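Long-range contact in phiAB6 tailspike (Unidentified phage, PDB 5JS4), which probably binds and cleaves the exopolysaccharide of Acinetobacter baumannii as a trimeric beta-helical phage tailspike: residues 440-452 with 466-478. Sequence-based numbering, arbitrary orientation.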
loop_
_atom_site.group_PDB
_atom_site.type_symbol
_atom_site.label_atom_id
_atom_site.label_comp_id
_atom_site.label_asym_id
_atom_site.label_seq_id
_atom_site.Cartn_x
_atom_site.Cartn_y
_atom_site.Cartn_z
ATOM N N ASP A 440 -4.158 -3.955 -7.889
ATOM C CA ASP A 440 -4.523 -2.682 -7.253
ATOM C C ASP A 440 -5.388 -1.820 -8.166
ATOM O O ASP A 440 -5.146 -1.738 -9.374
ATOM C CB ASP A 440 -3.250 -1.913 -6.862
ATOM C CG ASP A 440 -3.470 -0.896 -5.733
ATOM O OD1 ASP A 440 -4.608 -0.719 -5.242
ATOM O OD2 ASP A 440 -2.473 -0.261 -5.326
ATOM N N ASN A 441 -6.379 -1.162 -7.571
ATOM C CA ASN A 441 -7.262 -0.243 -8.284
ATOM C C ASN A 441 -7.949 -0.930 -9.453
ATOM O O ASN A 441 -7.856 -0.509 -10.607
ATOM C CB ASN A 441 -6.490 1.004 -8.714
ATOM C CG ASN A 441 -5.930 1.770 -7.532
ATOM O OD1 ASN A 441 -4.740 2.107 -7.491
ATOM N ND2 ASN A 441 -6.777 2.025 -6.548
ATOM N N ILE A 442 -8.646 -2.007 -9.108
ATOM C CA ILE A 442 -9.357 -2.831 -10.061
ATOM C C ILE A 442 -10.854 -2.674 -9.813
ATOM O O ILE A 442 -11.301 -2.530 -8.669
ATOM C CB ILE A 442 -8.896 -4.297 -9.945
ATOM C CG1 ILE A 442 -7.482 -4.427 -10.532
ATOM C CG2 ILE A 442 -9.861 -5.247 -10.651
ATOM C CD1 ILE A 442 -6.807 -5.749 -10.264
ATOM N N ILE A 443 -11.615 -2.681 -10.902
ATOM C CA ILE A 443 -13.062 -2.543 -10.856
ATOM C C ILE A 443 -13.682 -3.780 -11.493
ATOM O O ILE A 443 -13.295 -4.164 -12.602
ATOM C CB ILE A 443 -13.539 -1.294 -11.632
ATOM C CG1 ILE A 443 -12.778 -0.037 -11.186
ATOM C CG2 ILE A 443 -15.041 -1.099 -11.461
ATOM C CD1 ILE A 443 -12.963 1.142 -12.118
ATOM N N PHE A 444 -14.616 -4.410 -10.780
ATOM C CA PHE A 444 -15.484 -5.439 -11.353
ATOM C C PHE A 444 -16.886 -4.855 -11.400
ATOM O O PHE A 444 -17.507 -4.665 -10.355
ATOM C CB PHE A 444 -15.548 -6.710 -10.494
ATOM C CG PHE A 444 -14.224 -7.376 -10.232
ATOM C CD1 PHE A 444 -13.184 -7.344 -11.155
ATOM C CD2 PHE A 444 -14.044 -8.097 -9.055
ATOM C CE1 PHE A 444 -11.988 -7.991 -10.891
ATOM C CE2 PHE A 444 -12.850 -8.739 -8.787
ATOM C CZ PHE A 444 -11.822 -8.687 -9.707
ATOM N N GLU A 445 -17.385 -4.566 -12.596
ATOM C CA GLU A 445 -18.748 -4.057 -12.747
ATOM C C GLU A 445 -19.572 -5.021 -13.591
ATOM O O GLU A 445 -19.276 -5.227 -14.763
ATOM C CB GLU A 445 -18.756 -2.660 -13.370
ATOM C CG GLU A 445 -20.150 -2.045 -13.446
ATOM C CD GLU A 445 -20.152 -0.596 -13.895
ATOM O OE1 GLU A 445 -19.215 0.149 -13.540
ATOM O OE2 GLU A 445 -21.111 -0.196 -14.591
ATOM N N SER A 446 -20.599 -5.608 -12.984
ATOM C CA SER A 446 -21.479 -6.559 -13.666
ATOM C C SER A 446 -20.694 -7.672 -14.367
ATOM O O SER A 446 -20.894 -7.938 -15.550
ATOM C CB SER A 446 -22.397 -5.826 -14.651
ATOM O OG SER A 446 -23.205 -4.880 -13.972
ATOM N N MET A 447 -19.785 -8.298 -13.626
ATOM C CA MET A 447 -19.087 -9.498 -14.089
ATOM C C MET A 447 -19.799 -10.716 -13.504
ATOM O O MET A 447 -20.691 -10.573 -12.674
ATOM C CB MET A 447 -17.628 -9.485 -13.627
ATOM C CG MET A 447 -16.809 -8.292 -14.105
ATOM S SD MET A 447 -16.507 -8.260 -15.883
ATOM C CE MET A 447 -15.492 -9.718 -16.108
ATOM N N ASN A 448 -19.403 -11.912 -13.931
ATOM C CA ASN A 448 -19.905 -13.151 -13.322
ATOM C C ASN A 448 -18.827 -13.881 -12.525
ATOM O O ASN A 448 -18.973 -15.053 -12.183
ATOM C CB ASN A 448 -20.503 -14.067 -14.393
ATOM C CG ASN A 448 -21.924 -13.685 -14.757
ATOM O OD1 ASN A 448 -22.649 -13.104 -13.950
ATOM N ND2 ASN A 448 -22.333 -14.013 -15.978
ATOM N N GLY A 449 -17.751 -13.168 -12.215
ATOM C CA GLY A 449 -16.651 -13.721 -11.441
ATOM C C GLY A 449 -15.541 -12.698 -11.340
ATOM O O GLY A 449 -15.421 -11.826 -12.199
ATOM N N GLY A 450 -14.739 -12.802 -10.285
ATOM C CA GLY A 450 -13.622 -11.887 -10.068
ATOM C C GLY A 450 -12.322 -12.501 -10.541
ATOM O O GLY A 450 -12.189 -12.858 -11.716
ATOM N N ILE A 451 -11.363 -12.610 -9.624
ATOM C CA ILE A 451 -10.101 -13.291 -9.880
ATOM C C ILE A 451 -10.206 -14.707 -9.333
ATOM O O ILE A 451 -10.494 -14.899 -8.150
ATOM C CB ILE A 451 -8.925 -12.561 -9.203
ATOM C CG1 ILE A 451 -8.719 -11.191 -9.855
ATOM C CG2 ILE A 451 -7.642 -13.384 -9.293
ATOM C CD1 ILE A 451 -7.903 -10.227 -9.021
ATOM N N LYS A 452 -9.972 -15.689 -10.200
ATOM C CA LYS A 452 -9.995 -17.095 -9.822
ATOM C C LYS A 452 -8.614 -17.700 -10.038
ATOM O O LYS A 452 -7.969 -17.444 -11.055
ATOM C CB LYS A 452 -11.043 -17.851 -10.639
ATOM C CG LYS A 452 -11.217 -19.310 -10.242
ATOM C CD LYS A 452 -12.244 -20.000 -11.124
ATOM C CE LYS A 452 -12.408 -21.459 -10.741
ATOM N NZ LYS A 452 -13.460 -22.129 -11.554
ATOM N N CYS A 466 -16.186 -3.586 -6.436
ATOM C CA CYS A 466 -16.954 -4.692 -6.992
ATOM C C CYS A 466 -18.432 -4.344 -6.924
ATOM O O CYS A 466 -19.015 -4.305 -5.841
ATOM C CB CYS A 466 -16.665 -5.978 -6.219
ATOM S SG CYS A 466 -14.906 -6.299 -5.944
ATOM N N GLU A 467 -19.028 -4.084 -8.085
ATOM C CA GLU A 467 -20.402 -3.593 -8.155
ATOM C C GLU A 467 -21.235 -4.365 -9.173
ATOM O O GLU A 467 -21.052 -4.218 -10.382
ATOM C CB GLU A 467 -20.417 -2.094 -8.477
ATOM C CG GLU A 467 -21.814 -1.478 -8.484
ATOM C CD GLU A 467 -21.804 0.040 -8.460
ATOM O OE1 GLU A 467 -20.725 0.647 -8.629
ATOM O OE2 GLU A 467 -22.889 0.633 -8.276
ATOM N N ASN A 468 -22.142 -5.188 -8.647
ATOM C CA ASN A 468 -23.138 -5.940 -9.418
ATOM C C ASN A 468 -22.576 -7.129 -10.187
ATOM O O ASN A 468 -21.394 -7.173 -10.540
ATOM C CB ASN A 468 -23.935 -5.025 -10.358
ATOM C CG ASN A 468 -24.636 -3.901 -9.620
ATOM O OD1 ASN A 468 -25.032 -4.056 -8.463
ATOM N ND2 ASN A 468 -24.792 -2.761 -10.282
ATOM N N LEU A 469 -23.455 -8.096 -10.435
ATOM C CA LEU A 469 -23.121 -9.298 -11.178
ATOM C C LEU A 469 -24.006 -9.348 -12.417
ATOM O O LEU A 469 -25.148 -8.887 -12.379
ATOM C CB LEU A 469 -23.338 -10.533 -10.304
ATOM C CG LEU A 469 -22.483 -10.593 -9.030
ATOM C CD1 LEU A 469 -23.070 -11.570 -8.022
ATOM C CD2 LEU A 469 -21.045 -10.960 -9.356
ATOM N N LYS A 470 -23.483 -9.899 -13.509
ATOM C CA LYS A 470 -24.207 -9.894 -14.784
ATOM C C LYS A 470 -25.434 -10.805 -14.732
ATOM O O LYS A 470 -26.557 -10.351 -14.972
ATOM C CB LYS A 470 -23.289 -10.296 -15.943
ATOM C CG LYS A 470 -23.843 -9.913 -17.306
ATOM C CD LYS A 470 -22.794 -9.989 -18.403
ATOM C CE LYS A 470 -23.349 -9.446 -19.711
ATOM N NZ LYS A 470 -22.417 -9.625 -20.857
ATOM N N THR A 471 -25.208 -12.081 -14.426
ATOM C CA THR A 471 -26.297 -13.052 -14.235
ATOM C C THR A 471 -26.177 -13.863 -12.939
ATOM O O THR A 471 -27.177 -14.392 -12.454
ATOM C CB THR A 471 -26.405 -14.035 -15.419
ATOM O OG1 THR A 471 -25.185 -14.772 -15.558
ATOM C CG2 THR A 471 -26.707 -13.288 -16.716
ATOM N N ALA A 472 -24.970 -13.970 -12.382
ATOM C CA ALA A 472 -24.764 -14.666 -11.110
ATOM C C ALA A 472 -25.456 -13.934 -9.963
ATOM O O ALA A 472 -25.742 -12.742 -10.062
ATOM C CB ALA A 472 -23.277 -14.812 -10.822
ATOM N N THR A 473 -25.738 -14.657 -8.882
ATOM C CA THR A 473 -26.389 -14.075 -7.709
ATOM C C THR A 473 -25.394 -13.759 -6.593
ATOM O O THR A 473 -25.580 -12.793 -5.856
ATOM C CB THR A 473 -27.492 -14.998 -7.155
ATOM O OG1 THR A 473 -26.949 -16.297 -6.899
ATOM C CG2 THR A 473 -28.634 -15.115 -8.151
ATOM N N SER A 474 -24.344 -14.571 -6.473
ATOM C CA SER A 474 -23.323 -14.377 -5.442
ATOM C C SER A 474 -21.961 -14.876 -5.924
ATOM O O SER A 474 -21.850 -15.997 -6.405
ATOM C CB SER A 474 -23.728 -15.123 -4.167
ATOM O OG SER A 474 -22.918 -14.750 -3.068
ATOM N N LYS A 475 -20.932 -14.039 -5.803
ATOM C CA LYS A 475 -19.567 -14.422 -6.179
ATOM C C LYS A 475 -18.549 -13.744 -5.268
ATOM O O LYS A 475 -18.706 -12.575 -4.925
ATOM C CB LYS A 475 -19.263 -14.025 -7.632
ATOM C CG LYS A 475 -19.977 -14.837 -8.709
ATOM C CD LYS A 475 -19.613 -16.319 -8.702
ATOM C CE LYS A 475 -18.142 -16.569 -9.000
ATOM N NZ LYS A 475 -17.825 -18.023 -9.072
ATOM N N ASP A 476 -17.507 -14.480 -4.884
ATOM C CA ASP A 476 -16.375 -13.892 -4.168
ATOM C C ASP A 476 -15.532 -13.075 -5.142
ATOM O O ASP A 476 -15.333 -13.482 -6.286
ATOM C CB ASP A 476 -15.491 -14.972 -3.535
ATOM C CG ASP A 476 -16.092 -15.575 -2.275
ATOM O OD1 ASP A 476 -16.710 -14.838 -1.478
ATOM O OD2 ASP A 476 -15.918 -16.793 -2.070
ATOM N N TRP A 477 -15.024 -11.930 -4.690
ATOM C CA TRP A 477 -14.155 -11.102 -5.530
ATOM C C TRP A 477 -12.846 -11.834 -5.853
ATOM O O TRP A 477 -12.273 -11.654 -6.930
ATOM C CB TRP A 477 -13.878 -9.749 -4.858
ATOM C CG TRP A 477 -12.970 -9.828 -3.674
ATOM C CD1 TRP A 477 -13.326 -10.070 -2.380
ATOM C CD2 TRP A 477 -11.548 -9.672 -3.677
ATOM N NE1 TRP A 477 -12.213 -10.081 -1.577
ATOM C CE2 TRP A 477 -11.108 -9.840 -2.348
ATOM C CE3 TRP A 477 -10.602 -9.417 -4.676
ATOM C CZ2 TRP A 477 -9.762 -9.750 -1.990
ATOM C CZ3 TRP A 477 -9.265 -9.327 -4.318
ATOM C CH2 TRP A 477 -8.860 -9.497 -2.987
ATOM N N LEU A 478 -12.388 -12.647 -4.903
ATOM C CA LEU A 478 -11.216 -13.498 -5.061
ATOM C C LEU A 478 -11.625 -14.921 -4.713
ATOM O O LEU A 478 -12.134 -15.182 -3.618
ATOM C CB LEU A 478 -10.077 -13.034 -4.149
ATOM C CG LEU A 478 -8.786 -13.863 -4.158
ATOM C CD1 LEU A 478 -8.088 -13.796 -5.508
ATOM C CD2 LEU A 478 -7.849 -13.392 -3.056
HETATM O O HOH W 1 -18.455 0.700 -10.813
HETATM O O HOH W 2 -25.693 -5.955 -13.807
HETATM O O HOH W 3 -15.228 -14.945 -8.611
#
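Asn448 reaches across to the turn 470-472 and is gripped there by backbone. Its OD1 accepts two amides: Thr471 N lies in the plane of the carboxamide on a lone pair, 2.8 Å from OD1, whereas Ala472 N, at 2.9 Å from OD1, stands above that plane. ND2 of the same amide makes a weak bond to Thr471 OG1 and is also bonded to Asp424 O, so both ends of the group are engaged and its rotation is fixed.

Ahead of the corner at Ser446, strands 442-445 and 466-469 run parallel. Glu467 N donates to Phe444 O (2.8 Å), and Ser446 N bonds to Glu467 O. On one face Glu445 and Glu467 stand side by side, each with CG anti to its backbone N (chi1 -176° in both), and a water donates to OE1 of each, probably easing the repulsion between like charges; Tyr419 OH also bonds to Glu445 OE1 and Trp465 NE1 to Glu467 OE1. On the other face the Phe444 ring points inward. Cys466 SG approaches it obliquely, 3.7 Å from CD2, while Trp477 O lies at its edge, 3.5 Å from CE2. That carbonyl also accepts Ile451 N (3.0 Å), where the two segments pair again, and Ile451 CG2 packs against Leu478 CD1 at 3.8 Å.

These are successive coils of a right-handed parallel beta-helix, the pectate lyase-like fold. Strand 438-447 lies between strands 413-421 and 460-469, and strand 451-453 between 426-430 and 478-480, with Phe444 touching Ala427 and Ile451 touching Met428 of the preceding coil.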